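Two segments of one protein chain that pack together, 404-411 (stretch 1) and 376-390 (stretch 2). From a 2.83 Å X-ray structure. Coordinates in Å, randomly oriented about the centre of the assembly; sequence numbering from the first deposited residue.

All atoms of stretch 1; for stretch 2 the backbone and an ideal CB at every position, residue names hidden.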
# COMPACT_ATOMS: atom_id res chain seq x y z
N ASP A 404 -1.97 -25.67 17.98
CA ASP A 404 -2.99 -24.98 17.20
C ASP A 404 -2.29 -24.15 16.15
O ASP A 404 -1.64 -23.18 16.49
CB ASP A 404 -3.85 -24.10 18.09
CG ASP A 404 -5.15 -23.66 17.40
OD1 ASP A 404 -5.25 -23.85 16.17
OD2 ASP A 404 -6.07 -23.13 18.10
N ARG A 405 -2.40 -24.56 14.90
CA ARG A 405 -1.79 -23.84 13.78
C ARG A 405 -2.65 -22.68 13.29
O ARG A 405 -2.28 -22.03 12.32
CB ARG A 405 -1.56 -24.76 12.57
CG ARG A 405 -0.57 -25.90 12.81
CD ARG A 405 -0.67 -27.00 11.76
NE ARG A 405 -0.67 -26.50 10.38
CZ ARG A 405 -0.41 -27.26 9.31
NH1 ARG A 405 -0.10 -28.53 9.46
NH2 ARG A 405 -0.45 -26.74 8.09
N SER A 406 -3.79 -22.42 13.92
CA SER A 406 -4.79 -21.53 13.34
C SER A 406 -4.74 -20.13 13.92
O SER A 406 -5.42 -19.24 13.44
CB SER A 406 -6.20 -22.11 13.52
OG SER A 406 -6.69 -21.89 14.84
N LYS A 407 -3.95 -19.95 14.98
CA LYS A 407 -3.96 -18.70 15.76
C LYS A 407 -2.57 -18.18 15.92
O LYS A 407 -1.69 -18.90 16.39
CB LYS A 407 -4.61 -18.91 17.14
CG LYS A 407 -6.01 -19.49 17.03
CD LYS A 407 -6.96 -19.08 18.14
CE LYS A 407 -8.39 -19.32 17.67
NZ LYS A 407 -9.35 -19.72 18.74
N MET A 408 -2.37 -16.94 15.52
CA MET A 408 -1.06 -16.32 15.54
C MET A 408 -1.08 -15.02 16.36
O MET A 408 -2.04 -14.25 16.26
CB MET A 408 -0.64 -16.05 14.09
CG MET A 408 -0.31 -17.33 13.33
SD MET A 408 -0.67 -17.27 11.57
CE MET A 408 -2.34 -17.91 11.50
N GLU A 409 -0.02 -14.81 17.16
CA GLU A 409 0.14 -13.59 18.00
C GLU A 409 1.34 -12.80 17.54
O GLU A 409 2.35 -13.39 17.14
CB GLU A 409 0.40 -13.94 19.50
CG GLU A 409 -0.82 -14.36 20.28
CD GLU A 409 -0.88 -13.77 21.69
OE1 GLU A 409 -0.42 -12.62 21.88
OE2 GLU A 409 -1.42 -14.43 22.61
N SER A 410 1.27 -11.47 17.67
CA SER A 410 2.42 -10.58 17.45
C SER A 410 2.38 -9.41 18.41
O SER A 410 1.33 -8.83 18.66
CB SER A 410 2.39 -10.05 16.03
OG SER A 410 3.60 -9.48 15.69
N ARG A 411 3.53 -9.07 18.99
CA ARG A 411 3.60 -7.94 19.90
C ARG A 411 4.87 -7.13 19.62
O ARG A 411 5.96 -7.69 19.46
CB ARG A 411 3.57 -8.40 21.35
CG ARG A 411 2.23 -8.95 21.80
CD ARG A 411 2.20 -9.51 23.24
NE ARG A 411 3.24 -10.51 23.51
CZ ARG A 411 3.31 -11.73 22.98
NH1 ARG A 411 2.41 -12.16 22.08
NH2 ARG A 411 4.31 -12.53 23.33
N UNK A 376 -0.41 -5.03 19.79
CA UNK A 376 -0.60 -6.46 19.75
C UNK A 376 -1.56 -6.83 18.63
O UNK A 376 -2.60 -6.19 18.46
CB UNK A 376 -1.12 -6.97 21.10
N UNK A 377 -1.19 -7.87 17.89
CA UNK A 377 -2.05 -8.43 16.85
C UNK A 377 -2.50 -9.87 17.19
O UNK A 377 -1.66 -10.69 17.59
CB UNK A 377 -1.32 -8.41 15.51
N UNK A 378 -3.81 -10.16 17.05
CA UNK A 378 -4.29 -11.56 17.08
C UNK A 378 -4.95 -11.95 15.76
O UNK A 378 -5.77 -11.22 15.21
CB UNK A 378 -5.28 -11.76 18.23
N UNK A 379 -4.60 -13.12 15.26
CA UNK A 379 -5.04 -13.55 13.94
C UNK A 379 -5.55 -14.98 14.00
O UNK A 379 -4.87 -15.85 14.50
CB UNK A 379 -3.90 -13.43 12.92
N UNK A 380 -6.76 -15.20 13.52
CA UNK A 380 -7.29 -16.56 13.28
C UNK A 380 -7.33 -16.78 11.76
O UNK A 380 -7.89 -15.94 11.02
CB UNK A 380 -8.68 -16.74 13.90
N UNK A 381 -6.68 -17.87 11.31
CA UNK A 381 -6.76 -18.34 9.90
C UNK A 381 -6.68 -19.87 9.86
O UNK A 381 -5.62 -20.46 10.08
CB UNK A 381 -5.64 -17.73 9.05
N UNK A 382 -7.82 -20.51 9.60
CA UNK A 382 -7.90 -21.96 9.65
C UNK A 382 -7.91 -22.64 8.29
O UNK A 382 -7.90 -23.86 8.20
CB UNK A 382 -9.16 -22.37 10.42
N UNK A 383 -7.91 -21.85 7.22
CA UNK A 383 -7.91 -22.41 5.88
C UNK A 383 -6.47 -22.43 5.25
O UNK A 383 -6.14 -23.36 4.49
CB UNK A 383 -8.87 -21.60 5.00
N UNK A 384 -5.61 -21.46 5.57
CA UNK A 384 -4.24 -21.45 5.05
C UNK A 384 -3.26 -22.32 5.85
O UNK A 384 -2.15 -22.64 5.38
CB UNK A 384 -3.72 -20.01 5.02
N UNK A 385 -3.68 -22.69 7.05
CA UNK A 385 -2.80 -23.29 8.03
C UNK A 385 -3.06 -24.80 8.16
O UNK A 385 -2.70 -25.44 9.15
CB UNK A 385 -2.98 -22.60 9.38
N UNK A 386 -3.69 -25.33 7.11
CA UNK A 386 -3.92 -26.75 6.92
C UNK A 386 -3.17 -27.12 5.68
O UNK A 386 -3.47 -26.57 4.62
CB UNK A 386 -5.41 -27.10 6.81
N UNK A 387 -2.24 -28.06 5.79
CA UNK A 387 -1.46 -28.54 4.65
C UNK A 387 -0.60 -29.64 5.19
O UNK A 387 -0.02 -29.50 6.27
CB UNK A 387 -0.63 -27.44 3.99
N UNK A 388 -0.51 -30.74 4.44
CA UNK A 388 0.27 -31.89 4.83
C UNK A 388 -0.33 -32.56 6.04
O UNK A 388 0.38 -33.24 6.78
CB UNK A 388 1.72 -31.49 5.11
N UNK A 389 -1.62 -32.36 6.25
CA UNK A 389 -2.35 -33.14 7.25
C UNK A 389 -2.93 -34.37 6.57
O UNK A 389 -3.60 -34.28 5.53
CB UNK A 389 -3.45 -32.31 7.91
N UNK A 390 -2.67 -35.53 7.17
CA UNK A 390 -3.10 -36.78 6.61
C UNK A 390 -3.71 -37.63 7.72
O UNK A 390 -3.31 -37.53 8.88
CB UNK A 390 -1.94 -37.50 5.93

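Two antiparallel strands set the rules here: from 376 to 380 the side chains alternate between the face carrying Lys407, Glu409 and Arg411 and the face carrying Met408 and Ser410.

Position 376 pairs with Arg411, its ideal CB 3.9 Å from Arg411 CG. A long chain with an aliphatic stem, charged or not, would suit. It is Glu376, whose CG lies 3.7 Å from Arg411 CG. Its carboxylate nevertheless stays near Glu409 (OE2 to Glu409 OE1, 3.6 Å).

Position 377 lies beside Ser410, ideal CB 4.1 Å from Ser410 CB; small or polar residues fit. Asp377 is found, and its backbone does the joining: N to Ser410 O is a 2.8 Å hydrogen bond, and Ser410 N returns one to its O at 3.0 Å.

Position 378 faces the side of Glu409, so a basic residue is the natural guess. Arg378 obliges loosely, NE 4.5 Å from Glu409 OE2, beyond a salt bridge. Each acid has a basic partner in its own stretch: Arg378 NE is 3.4 Å from Glu376 OE2, Arg411 NH1 2.9 Å from Glu409 OE1.

Position 379 shares a face with Met408, inviting an apolar chain, aliphatic or aromatic. Phe379 sets CD2 3.7 Å from Met408 CE, and the sulfur lies at the ring's edge. Its N and O both hydrogen-bond to Met408.

Position 380 opposes Lys407, so an acid would be the electrostatic choice, though open space tolerates much. Lys380 is found; its NZ is 3.7 Å from Lys407 NZ, while the stems touch, CE to CE, at 3.4 Å.

At 381 the CB points sideways, 4.1 Å from Met408 CE, and many residues would fit. Asp381 donates its N to Ser406 O (2.8 Å), while its OD1 accepts hydrogen bonds from the backbone N of 384 and, weakly, of 383.

Position 382 nears Ser406 CB and favours something short and polar; Asn382 brings OD1 to 3.0 Å from that CB. Positions 383 and 384 reach nothing here: Val383, and Ser384, whose OG donates a hydrogen bond to Asp381 OD2.

Position 385 is tight, ideal CB 3.1 Å from Arg405 O, so a compact residue is wanted. Thr385 puts CG2 3.9 Å from Met408 CE and donates OG1 to Asp381 O (2.6 Å).

At 386 CA-to-CB points away, asking little; it is Thr386. At 387 it points sideways; the backbone supplies an acceptor, so many side chains would do. Gln387 O takes weak hydrogen bonds from Arg405 NH1 and NH2, both 3.3 Å. Position 388, with phi 68°, favours glycine: Gly388. At 389 CB points toward Arg405, suiting an acid or long chain; Lys389 brings CG 4.1 Å from Arg405 NH1. Position 390, out of reach, is Asp390.

Stretch 2, residues 376-390: EDRFKDNVSTTQGKD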
# COMPACT_ATOMS: atom_id res chain seq x y z
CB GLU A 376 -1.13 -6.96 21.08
CG GLU A 376 -1.36 -8.47 21.16
CD GLU A 376 -1.80 -8.90 22.57
OE1 GLU A 376 -1.32 -8.27 23.54
OE2 GLU A 376 -2.62 -9.85 22.71
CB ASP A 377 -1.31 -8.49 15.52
CG ASP A 377 -1.09 -7.12 14.90
OD1 ASP A 377 -1.95 -6.25 15.06
OD2 ASP A 377 -0.06 -6.93 14.24
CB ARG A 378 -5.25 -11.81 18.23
CG ARG A 378 -4.67 -11.42 19.57
CD ARG A 378 -4.87 -12.53 20.57
NE ARG A 378 -5.15 -11.99 21.89
CZ ARG A 378 -6.30 -11.44 22.23
NH1 ARG A 378 -7.29 -11.34 21.34
NH2 ARG A 378 -6.47 -10.97 23.46
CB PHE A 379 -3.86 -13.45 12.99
CG PHE A 379 -4.21 -13.62 11.53
CD1 PHE A 379 -5.24 -12.89 10.95
CD2 PHE A 379 -3.46 -14.47 10.72
CE1 PHE A 379 -5.54 -13.03 9.61
CE2 PHE A 379 -3.77 -14.62 9.38
CZ PHE A 379 -4.82 -13.90 8.82
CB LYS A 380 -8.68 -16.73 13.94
CG LYS A 380 -9.13 -18.17 14.20
CD LYS A 380 -10.62 -18.36 14.57
CE LYS A 380 -10.91 -19.62 15.42
NZ LYS A 380 -12.10 -19.49 16.35
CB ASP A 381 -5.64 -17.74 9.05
CG ASP A 381 -5.72 -18.16 7.55
OD1 ASP A 381 -6.31 -19.23 7.24
OD2 ASP A 381 -5.17 -17.41 6.70
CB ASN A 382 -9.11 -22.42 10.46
CG ASN A 382 -8.88 -23.77 11.08
OD1 ASN A 382 -7.97 -23.93 11.90
ND2 ASN A 382 -9.66 -24.77 10.67
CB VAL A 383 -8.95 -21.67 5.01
CG1 VAL A 383 -8.49 -20.25 4.70
CG2 VAL A 383 -9.26 -22.46 3.74
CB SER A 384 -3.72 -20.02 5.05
OG SER A 384 -4.61 -19.15 4.37
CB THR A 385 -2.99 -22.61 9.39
OG1 THR A 385 -4.35 -22.76 9.82
CG2 THR A 385 -2.66 -21.11 9.27
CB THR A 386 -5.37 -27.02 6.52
OG1 THR A 386 -6.21 -26.81 7.65
CG2 THR A 386 -5.51 -28.42 5.99
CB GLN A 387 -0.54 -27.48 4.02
CG GLN A 387 -1.15 -26.48 3.03
CD GLN A 387 -2.01 -27.10 1.93
OE1 GLN A 387 -1.50 -27.63 0.93
NE2 GLN A 387 -3.31 -26.99 2.08
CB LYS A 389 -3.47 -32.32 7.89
CG LYS A 389 -3.02 -31.44 9.04
CD LYS A 389 -4.22 -30.82 9.73
CE LYS A 389 -3.87 -30.31 11.11
NZ LYS A 389 -4.97 -29.46 11.65
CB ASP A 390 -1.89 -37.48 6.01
CG ASP A 390 -2.25 -38.78 5.38
OD1 ASP A 390 -2.89 -38.75 4.31
OD2 ASP A 390 -1.88 -39.83 5.95
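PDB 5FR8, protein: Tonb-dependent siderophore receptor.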